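PDB 4QTQ: XAC2610 protein, which binds calcium and acts as an immunity protein, an inhibitor of a peptidoglycan hydrolase linked to the bacteria-killing type IV secretion system of Xanthomonas. Local coordinates for the calcium ion site. Residues are numbered along the deposited sequence; one frame, centred on the assembly and turned at random.

The calcium ion site. Residues 98-106, 127. With CA (calcium ion), chain B.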
# COMPACT_ATOMS: atom_id res chain seq x y z
N ASP A 98 -5.09 4.41 8.46
CA ASP A 98 -6.50 4.00 8.42
C ASP A 98 -6.97 4.20 7.01
O ASP A 98 -7.16 5.32 6.57
CB ASP A 98 -7.35 4.82 9.39
CG ASP A 98 -8.81 4.37 9.44
OD1 ASP A 98 -9.11 3.19 9.09
OD2 ASP A 98 -9.66 5.20 9.84
N ILE A 99 -7.15 3.10 6.30
CA ILE A 99 -7.51 3.16 4.89
C ILE A 99 -9.02 3.33 4.75
O ILE A 99 -9.48 4.10 3.91
CB ILE A 99 -7.01 1.90 4.14
CG1 ILE A 99 -5.47 1.89 4.13
CG2 ILE A 99 -7.55 1.86 2.71
CD1 ILE A 99 -4.83 0.62 3.61
N ASN A 100 -9.78 2.63 5.57
CA ASN A 100 -11.24 2.62 5.42
C ASN A 100 -12.01 3.61 6.31
O ASN A 100 -13.24 3.55 6.38
CB ASN A 100 -11.80 1.19 5.56
CG ASN A 100 -11.52 0.57 6.91
OD1 ASN A 100 -10.77 1.10 7.74
ND2 ASN A 100 -12.11 -0.59 7.12
N GLY A 101 -11.30 4.51 6.98
CA GLY A 101 -11.92 5.63 7.69
C GLY A 101 -12.73 5.31 8.94
O GLY A 101 -13.52 6.14 9.40
N ASP A 102 -12.54 4.13 9.52
CA ASP A 102 -13.29 3.74 10.71
C ASP A 102 -12.59 4.10 12.02
O ASP A 102 -13.07 3.73 13.08
CB ASP A 102 -13.61 2.24 10.67
CG ASP A 102 -12.38 1.35 10.88
OD1 ASP A 102 -11.23 1.84 10.85
OD2 ASP A 102 -12.57 0.14 11.07
N GLY A 103 -11.47 4.80 11.96
CA GLY A 103 -10.78 5.25 13.17
C GLY A 103 -9.74 4.29 13.74
O GLY A 103 -9.10 4.61 14.74
N HIS A 104 -9.58 3.12 13.12
CA HIS A 104 -8.54 2.19 13.52
C HIS A 104 -7.52 1.96 12.41
O HIS A 104 -7.90 1.70 11.27
CB HIS A 104 -9.11 0.85 13.93
CG HIS A 104 -8.17 0.05 14.77
ND1 HIS A 104 -7.14 -0.69 14.22
CD2 HIS A 104 -8.04 -0.05 16.11
CE1 HIS A 104 -6.45 -1.26 15.20
NE2 HIS A 104 -6.98 -0.88 16.35
N GLU A 105 -6.23 2.05 12.75
CA GLU A 105 -5.20 1.90 11.75
C GLU A 105 -5.23 0.49 11.16
O GLU A 105 -5.52 -0.50 11.84
CB GLU A 105 -3.80 2.16 12.29
CG GLU A 105 -3.44 3.63 12.42
CD GLU A 105 -3.77 4.15 13.79
OE1 GLU A 105 -4.64 3.55 14.46
OE2 GLU A 105 -3.15 5.15 14.19
N ASP A 106 -4.95 0.46 9.86
CA ASP A 106 -4.75 -0.74 9.11
C ASP A 106 -3.26 -0.83 8.78
O ASP A 106 -2.49 0.05 9.15
CB ASP A 106 -5.60 -0.66 7.85
CG ASP A 106 -7.04 -0.28 8.15
OD1 ASP A 106 -7.70 -1.01 8.93
OD2 ASP A 106 -7.52 0.76 7.64
N PHE A 127 -7.93 -3.73 9.67
CA PHE A 127 -8.32 -4.15 10.99
C PHE A 127 -9.81 -4.48 10.97
O PHE A 127 -10.63 -3.65 10.58
CB PHE A 127 -8.04 -3.08 12.04
CG PHE A 127 -8.22 -3.57 13.44
CD1 PHE A 127 -7.30 -4.44 14.00
CD2 PHE A 127 -9.33 -3.19 14.18
CE1 PHE A 127 -7.48 -4.92 15.28
CE2 PHE A 127 -9.51 -3.66 15.47
CZ PHE A 127 -8.58 -4.51 16.03
CA CA B . -9.30 0.91 9.55
O HOH W 1 -10.36 -1.02 10.26
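At least seven oxygen bonds grip the calcium ion, in a DxDxDG-type loop (Asp98-Ile99-Asn100-Gly101-Asp102-Gly103) that resembles the calcium-binding loop of an EF-hand. Asp98, Asn100 and Asp102 each give OD1, His104 gives its main-chain O, Asp106 chelates with both carboxylate oxygens, and water 1 adds a further bond. Asp98 reaches the metal with CG anti to the backbone N (chi1 -177°), its OD1 lying 2.3 Å from the calcium ion. Its other oxygen, OD2, accepts Gly103 N at 2.8 Å from above the carboxylate plane, which ties the start of the loop to its middle. Asn100 and Asp102 both hold CG in the crowded position between the backbone N and the carbonyl carbon, chi1 71° in Asp102, which points each OD1 at the metal. Asp102 OD1 also takes His104 N from above its plane, while OD2 lies 2.6 Å from water 1, a ligand further held by Phe127 O. The Asp106 carboxylate is fixed on both sides: the anti lone pair of OD2 receives Ile99 N at 2.7 Å, and that of OD1 receives Phe127 N at 2.8 Å. These donors and the metal would probably favour its ionised form. At the flank, the His104 ring lays CE1 over the centre of the Phe127 ring, 3.3 Å above its plane, and its ND1 donates to Glu105 O. The loop follows strand 94-97 and runs into strand 106-112, with Phe127 contributed by strand 121-128.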